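Local coordinates for protein beta-1,4-mannanase (Aplysia kurodai, PDB 3VUP) that probably hydrolyses the beta-1,4-mannosidic links of mannan in the digestive fluid of the sea hare, using a TIM-barrel glycoside hydrolase domain, at residues F276-A280 with S281-L285; M302-T305 with Q306-Y310. All coordinates share one frame; numbering follows the deposited sequence.

Interaction 1 of 2, residues F276-A280 with S281-L285; sequences FTHQA and SDYGL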
ATOM      1  N   PHE A 276     -11.723  -9.339  -9.604  1.00  5.12           N
ATOM      2  CA  PHE A 276     -13.160  -9.501  -9.393  1.00  5.15           C
ATOM      3  C   PHE A 276     -13.844 -10.483 -10.334  1.00  5.74           C
ATOM      4  O   PHE A 276     -15.036 -10.723 -10.205  1.00  6.12           O
ATOM      5  CB  PHE A 276     -13.848  -8.135  -9.377  1.00  5.54           C
ATOM      6  CG  PHE A 276     -13.658  -7.419  -8.089  1.00  4.97           C
ATOM      7  CD1 PHE A 276     -14.435  -7.759  -6.991  1.00  5.23           C
ATOM      8  CD2 PHE A 276     -12.681  -6.455  -7.936  1.00  5.12           C
ATOM      9  CE1 PHE A 276     -14.255  -7.145  -5.767  1.00  5.24           C
ATOM     10  CE2 PHE A 276     -12.501  -5.825  -6.720  1.00  5.56           C
ATOM     11  CZ  PHE A 276     -13.283  -6.170  -5.638  1.00  5.59           C
ATOM     12  N   THR A 277     -13.087 -11.070 -11.259  1.00  5.67           N
ATOM     13  CA  THR A 277     -13.601 -12.159 -12.089  1.00  6.34           C
ATOM     14  C   THR A 277     -12.699 -13.389 -12.010  1.00  6.37           C
ATOM     15  O   THR A 277     -12.853 -14.334 -12.782  1.00  7.84           O
ATOM     16  CB  THR A 277     -13.764 -11.739 -13.552  1.00  7.61           C
ATOM     17  OG1 THR A 277     -12.507 -11.257 -14.036  1.00  7.99           O
ATOM     18  CG2 THR A 277     -14.833 -10.657 -13.693  1.00  9.28           C
ATOM     19  N   HIS A 278     -11.777 -13.374 -11.054  1.00  6.30           N
ATOM     20  CA  HIS A 278     -10.845 -14.468 -10.839  1.00  6.98           C
ATOM     21  C   HIS A 278     -10.749 -14.822  -9.362  1.00  6.97           C
ATOM     22  O   HIS A 278     -11.521 -14.326  -8.532  1.00  7.91           O
ATOM     23  CB  HIS A 278      -9.491 -14.116 -11.459  1.00  8.04           C
ATOM     24  CG  HIS A 278      -9.565 -14.009 -12.946  1.00  7.95           C
ATOM     25  ND1 HIS A 278      -9.885 -12.836 -13.595  1.00  8.38           N
ATOM     26  CD2 HIS A 278      -9.465 -14.957 -13.908  1.00  9.39           C
ATOM     27  CE1 HIS A 278      -9.939 -13.059 -14.896  1.00  9.45           C
ATOM     28  NE2 HIS A 278      -9.686 -14.338 -15.112  1.00  9.85           N
ATOM     29  N   GLN A 279      -9.839 -15.724  -9.038  1.00  6.65           N
ATOM     30  CA  GLN A 279      -9.616 -16.063  -7.648  1.00  7.25           C
ATOM     31  C   GLN A 279      -8.126 -15.962  -7.362  1.00  5.95           C
ATOM     32  O   GLN A 279      -7.305 -15.949  -8.289  1.00  6.02           O
ATOM     33  CB  GLN A 279     -10.191 -17.432  -7.299  1.00  9.42           C
ATOM     34  CG  GLN A 279      -9.574 -18.580  -8.067  1.00 11.62           C
ATOM     35  CD  GLN A 279     -10.227 -19.929  -7.742  1.00 14.88           C
ATOM     36  OE1 GLN A 279     -10.525 -20.232  -6.582  1.00 16.05           O
ATOM     37  NE2 GLN A 279     -10.445 -20.742  -8.767  1.00 15.84           N
ATOM     38  N   ALA A 280      -7.778 -15.841  -6.088  1.00  5.99           N
ATOM     39  CA  ALA A 280      -6.396 -15.590  -5.705  1.00  6.59           C
ATOM     40  C   ALA A 280      -5.429 -16.601  -6.325  1.00  6.72           C
ATOM     41  O   ALA A 280      -4.351 -16.223  -6.796  1.00  7.05           O
ATOM     42  CB  ALA A 280      -6.252 -15.562  -4.191  1.00  7.41           C
ATOM     43  N   SER A 281      -5.811 -17.871  -6.348  1.00  7.19           N
ATOM     44  CA  SER A 281      -4.909 -18.891  -6.849  1.00  7.99           C
ATOM     45  C   SER A 281      -4.606 -18.756  -8.343  1.00  7.23           C
ATOM     46  O   SER A 281      -3.601 -19.291  -8.808  1.00  8.94           O
ATOM     47  CB  SER A 281      -5.456 -20.281  -6.540  1.00 10.24           C
ATOM     48  OG  SER A 281      -6.736 -20.435  -7.112  1.00 11.52           O
ATOM     49  N   ASP A 282      -5.446 -18.040  -9.090  1.00  7.17           N
ATOM     50  CA  ASP A 282      -5.206 -17.857 -10.522  1.00  6.94           C
ATOM     51  C   ASP A 282      -3.923 -17.090 -10.821  1.00  6.31           C
ATOM     52  O   ASP A 282      -3.417 -17.145 -11.943  1.00  7.34           O
ATOM     53  CB  ASP A 282      -6.364 -17.108 -11.181  1.00  6.70           C
ATOM     54  CG  ASP A 282      -7.647 -17.903 -11.209  1.00  8.22           C
ATOM     55  OD1 ASP A 282      -7.587 -19.146 -11.256  1.00 10.31           O
ATOM     56  OD2 ASP A 282      -8.726 -17.275 -11.211  1.00  8.12           O
ATOM     57  N   TYR A 283      -3.401 -16.364  -9.834  1.00  5.71           N
ATOM     58  CA  TYR A 283      -2.255 -15.489 -10.068  1.00  5.82           C
ATOM     59  C   TYR A 283      -0.907 -16.179  -9.910  1.00  5.30           C
ATOM     60  O   TYR A 283       0.117 -15.603 -10.259  1.00  5.75           O
ATOM     61  CB  TYR A 283      -2.373 -14.218  -9.207  1.00  5.49           C
ATOM     62  CG  TYR A 283      -3.607 -13.445  -9.616  1.00  5.25           C
ATOM     63  CD1 TYR A 283      -3.569 -12.585 -10.708  1.00  5.21           C
ATOM     64  CD2 TYR A 283      -4.827 -13.648  -8.983  1.00  5.58           C
ATOM     65  CE1 TYR A 283      -4.702 -11.920 -11.134  1.00  5.65           C
ATOM     66  CE2 TYR A 283      -5.960 -12.988  -9.399  1.00  5.52           C
ATOM     67  CZ  TYR A 283      -5.899 -12.130 -10.476  1.00  5.31           C
ATOM     68  OH  TYR A 283      -7.047 -11.487 -10.877  1.00  6.03           O
ATOM     69  N   GLY A 284      -0.908 -17.399  -9.381  1.00  6.24           N
ATOM     70  CA  GLY A 284       0.312 -18.182  -9.284  1.00  7.70           C
ATOM     71  C   GLY A 284       1.334 -17.629  -8.308  1.00  6.67           C
ATOM     72  O   GLY A 284       2.536 -17.827  -8.472  1.00  7.88           O
ATOM     73  N   LEU A 285       0.847 -16.939  -7.282  1.00  6.45           N
ATOM     74  CA  LEU A 285       1.703 -16.313  -6.286  1.00  6.81           C
ATOM     75  C   LEU A 285       1.754 -17.144  -5.010  1.00  7.31           C
ATOM     76  O   LEU A 285       0.999 -18.106  -4.844  1.00  8.80           O
ATOM     77  CB  LEU A 285       1.240 -14.878  -6.016  1.00  6.47           C
ATOM     78  CG  LEU A 285       1.241 -13.995  -7.273  1.00  6.75           C
ATOM     79  CD1 LEU A 285       0.566 -12.665  -6.998  1.00  7.25           C
ATOM     80  CD2 LEU A 285       2.644 -13.778  -7.821  1.00  8.03           C
TER
HETATM   81  O   HOH W   1      -9.823 -20.544 -11.685  1.00 16.87           O
HETATM   82  O   HOH W   2      -1.745 -16.910  -6.210  1.00 10.16           O

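Interaction 2 of 2, residues M302-T305 with Q306-Y310; sequences MTIT and QMFNY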
ATOM      1  N   MET A 302     -21.353  -4.778  -9.924  1.00  6.31           N
ATOM      2  CA  MET A 302     -21.528  -5.301  -8.574  1.00  6.54           C
ATOM      3  C   MET A 302     -21.898  -4.201  -7.594  1.00  6.31           C
ATOM      4  O   MET A 302     -21.439  -3.067  -7.725  1.00  6.57           O
ATOM      5  CB  MET A 302     -20.232  -5.948  -8.077  1.00  6.85           C
ATOM      6  CG  MET A 302     -19.740  -7.133  -8.873  1.00  8.43           C
ATOM      7  SD  MET A 302     -18.229  -7.774  -8.127  1.00 11.52           S
ATOM      8  CE  MET A 302     -17.947  -9.230  -9.112  1.00 11.12           C
ATOM      9  N   THR A 303     -22.691  -4.537  -6.580  1.00  5.77           N
ATOM     10  CA  THR A 303     -22.862  -3.628  -5.452  1.00  6.19           C
ATOM     11  C   THR A 303     -21.613  -3.712  -4.573  1.00  5.45           C
ATOM     12  O   THR A 303     -20.881  -4.692  -4.630  1.00  5.39           O
ATOM     13  CB  THR A 303     -24.063  -4.011  -4.578  1.00  6.87           C
ATOM     14  OG1 THR A 303     -23.792  -5.278  -3.970  1.00  6.86           O
ATOM     15  CG2 THR A 303     -25.350  -4.071  -5.391  1.00  7.91           C
ATOM     16  N   ILE A 304     -21.385  -2.709  -3.727  1.00  5.98           N
ATOM     17  CA  ILE A 304     -20.230  -2.764  -2.837  1.00  5.98           C
ATOM     18  C   ILE A 304     -20.294  -3.998  -1.912  1.00  5.76           C
ATOM     19  O   ILE A 304     -19.270  -4.595  -1.594  1.00  5.54           O
ATOM     20  CB  ILE A 304     -20.071  -1.452  -2.032  1.00  6.35           C
ATOM     21  CG1 ILE A 304     -18.662  -1.341  -1.442  1.00  6.84           C
ATOM     22  CG2 ILE A 304     -21.147  -1.338  -0.968  1.00  8.00           C
ATOM     23  CD1 ILE A 304     -17.578  -1.066  -2.480  1.00  6.55           C
ATOM     24  N   THR A 305     -21.494  -4.407  -1.508  1.00  5.72           N
ATOM     25  CA  THR A 305     -21.617  -5.602  -0.676  1.00  6.22           C
ATOM     26  C   THR A 305     -21.188  -6.845  -1.457  1.00  5.64           C
ATOM     27  O   THR A 305     -20.454  -7.694  -0.943  1.00  5.78           O
ATOM     28  CB  THR A 305     -23.042  -5.756  -0.098  1.00  7.42           C
ATOM     29  OG1 THR A 305     -23.308  -4.655   0.781  1.00  8.26           O
ATOM     30  CG2 THR A 305     -23.181  -7.046   0.692  1.00  7.82           C
ATOM     31  N   GLN A 306     -21.627  -6.944  -2.706  1.00  5.59           N
ATOM     32  CA  GLN A 306     -21.185  -8.041  -3.552  1.00  5.98           C
ATOM     33  C   GLN A 306     -19.671  -8.042  -3.700  1.00  5.10           C
ATOM     34  O   GLN A 306     -19.055  -9.111  -3.758  1.00  5.47           O
ATOM     35  CB  GLN A 306     -21.861  -7.994  -4.920  1.00  5.93           C
ATOM     36  CG  GLN A 306     -23.307  -8.454  -4.859  1.00  7.05           C
ATOM     37  CD  GLN A 306     -24.057  -8.187  -6.142  1.00  8.16           C
ATOM     38  OE1 GLN A 306     -23.809  -7.200  -6.829  1.00  7.94           O
ATOM     39  NE2 GLN A 306     -24.981  -9.070  -6.474  1.00 11.12           N
ATOM     40  N   MET A 307     -19.074  -6.851  -3.767  1.00  4.81           N
ATOM     41  CA  MET A 307     -17.629  -6.753  -3.949  1.00  5.01           C
ATOM     42  C   MET A 307     -16.878  -7.266  -2.721  1.00  4.65           C
ATOM     43  O   MET A 307     -15.959  -8.068  -2.851  1.00  5.33           O
ATOM     44  CB  MET A 307     -17.219  -5.322  -4.312  1.00  5.07           C
ATOM     45  CG  MET A 307     -17.821  -4.859  -5.629  1.00  5.16           C
ATOM     46  SD  MET A 307     -17.329  -3.207  -6.125  1.00  5.47           S
ATOM     47  CE  MET A 307     -15.743  -3.559  -6.874  1.00  5.82           C
ATOM     48  N   PHE A 308     -17.264  -6.812  -1.530  1.00  5.17           N
ATOM     49  CA  PHE A 308     -16.614  -7.301  -0.314  1.00  5.21           C
ATOM     50  C   PHE A 308     -16.771  -8.812  -0.161  1.00  4.92           C
ATOM     51  O   PHE A 308     -15.818  -9.519   0.177  1.00  5.56           O
ATOM     52  CB  PHE A 308     -17.134  -6.580   0.928  1.00  5.46           C
ATOM     53  CG  PHE A 308     -16.395  -5.303   1.244  1.00  5.31           C
ATOM     54  CD1 PHE A 308     -15.226  -5.323   1.997  1.00  5.86           C
ATOM     55  CD2 PHE A 308     -16.859  -4.082   0.784  1.00  5.77           C
ATOM     56  CE1 PHE A 308     -14.549  -4.152   2.293  1.00  5.96           C
ATOM     57  CE2 PHE A 308     -16.186  -2.911   1.077  1.00  5.80           C
ATOM     58  CZ  PHE A 308     -15.032  -2.943   1.828  1.00  6.10           C
ATOM     59  N   ASN A 309     -17.970  -9.323  -0.435  1.00  5.60           N
ATOM     60  CA  ASN A 309     -18.207 -10.767  -0.373  1.00  5.98           C
ATOM     61  C   ASN A 309     -17.373 -11.502  -1.409  1.00  5.36           C
ATOM     62  O   ASN A 309     -16.819 -12.563  -1.126  1.00  5.87           O
ATOM     63  CB  ASN A 309     -19.695 -11.092  -0.525  1.00  6.79           C
ATOM     64  CG  ASN A 309     -20.454 -10.923   0.770  1.00  7.35           C
ATOM     65  OD1 ASN A 309     -20.579 -11.856   1.547  1.00  8.74           O
ATOM     66  ND2 ASN A 309     -20.942  -9.720   1.023  1.00  7.25           N
ATOM     67  N   TYR A 310     -17.291 -10.947  -2.616  1.00  5.80           N
ATOM     68  CA  TYR A 310     -16.523 -11.590  -3.674  1.00  5.72           C
ATOM     69  C   TYR A 310     -15.077 -11.783  -3.227  1.00  5.01           C
ATOM     70  O   TYR A 310     -14.508 -12.867  -3.356  1.00  5.52           O
ATOM     71  CB  TYR A 310     -16.579 -10.794  -4.986  1.00  5.69           C
ATOM     72  CG  TYR A 310     -15.930 -11.562  -6.104  1.00  6.01           C
ATOM     73  CD1 TYR A 310     -14.552 -11.573  -6.253  1.00  6.27           C
ATOM     74  CD2 TYR A 310     -16.685 -12.337  -6.976  1.00  6.40           C
ATOM     75  CE1 TYR A 310     -13.948 -12.322  -7.234  1.00  6.85           C
ATOM     76  CE2 TYR A 310     -16.087 -13.083  -7.978  1.00  7.32           C
ATOM     77  CZ  TYR A 310     -14.715 -13.076  -8.097  1.00  7.19           C
ATOM     78  OH  TYR A 310     -14.133 -13.825  -9.089  1.00  8.49           O
TER

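Interaction 1 of 2, residues F276-A280 with S281-L285
Gln279 and Asp282 grip each other reciprocally across a short 3-10 turn, in the loop that runs from barrel strand 259-262 to strand 289-293 of the TIM barrel. Among the hydrogen bonds, the side-chain one comes first: Gln279 N gives its hydrogen to Asp282 OD2 at 2.9 Å, with an N-H...O angle of 164°, and meets the carboxylate from above its plane. In return Asp282 N donates to Gln279 O, also 2.9 Å away, closing a small ring of backbone and carboxylate. One step on, Tyr283 N reaches Ala280 O at 3.2 Å, the i to i+3 spacing of a 3-10 turn. Asp282 CG lies beside its own backbone N (chi1 -67°), which swings the carboxylate back over the start of the turn.

Nonbonded contacts surround this core. The His278 ring has Asp282 OD2 at its edge, near the ring plane, and the ring and carboxylate planes stand 84° apart; the closest approach is His278 CB to OD2, 3.3 Å. The Tyr283 side chain crosses that of His278 at about a right angle, and Ala280 O lies at the edge of the Tyr283 ring. The polar ends of both side chains are held by the earlier part of the same loop, His278 ND1 by Ala274 O and Tyr283 OH by Val273 O, while Phe234, from the loop after strand 220-224, meets both rings.

Two waters complete the polar network. One accepts from Gln279 NE2 and donates to Asp282 OD1, so each carboxylate oxygen has a defined partner. The other gives a hydrogen to Ala280 O at 2.8 Å and takes one from Leu285 N, also at 2.8 Å, bridging the carbonyl to the end of the turn.

Interaction 2 of 2, residues M302-T305 with Q306-Y310
The Phe308 ring meets Ile304 at its edge: Ile304 CG1 lies near the ring plane, 3.9 Å from Phe308 CE2, and the two side chains run side by side in the same direction. Outside these residues Phe294 packs edge-to-face with Phe308. The Tyr310 ring is approached obliquely by Met302, whose CE is 4.0 Å from Tyr310 CD2. Met302 SD lies 5.5 Å from the centroid of the Tyr310 ring, 38° off the normal, a Met-aromatic contact. Met302 gets there by a chain extended beyond CG, and on the way its CB rests on Met307 CG at 3.6 Å.

The third flat group is the Asn309 amide. Its ND2 donates to Thr305 O at 2.9 Å with an N-H...O angle of 175°, and Thr305 O lies in the plane of the Asn309 amide. Asn309 N also donates to Thr305 O, from the opposite face of the carbonyl plane, so one oxygen takes two donors. ND2 thus serves two acceptors, Thr305 O and Asn337 OD1 on helix 324-338, which limits rotation of the amide. A leucine in place of Asn309 would probably leave Asn337 OD1 without this donor and take from Thr305 O the second of the two bonds described here.

At the start of the helix the polar groups pair reciprocally. Thr303 N donates to Gln306 OE1 at 2.9 Å, and Gln306 N donates to Thr303 OG1 at 3.0 Å, nearly straight. Thr303 OG1 sits between its backbone N and carbonyl carbon (chi1 66°), which turns it back onto the first turn. Met307 N then bonds Thr303 O. Thr303 at the N-cap and Gln306 three residues later make a capping box, opening helix 304-313 of a beta-alpha-beta unit in the TIM barrel.

Interactions 1 and 2 follow one another in the chain, on either side of barrel strand 289-293, and their centres are about 17 Å apart. They nonetheless touch through Tyr310: its OH lies 2.7 Å from His278 O, a probable hydrogen bond, so helix 304-313 is tied to the loop before the 3-10 turn. Met302 CE adds a packing contact, 3.4 Å from Phe276 O, and the Phe276 side chain rests on Met307. A bound sulfate, probably from the crystallisation liquor, lies about 4 Å from the Ile304 side chain.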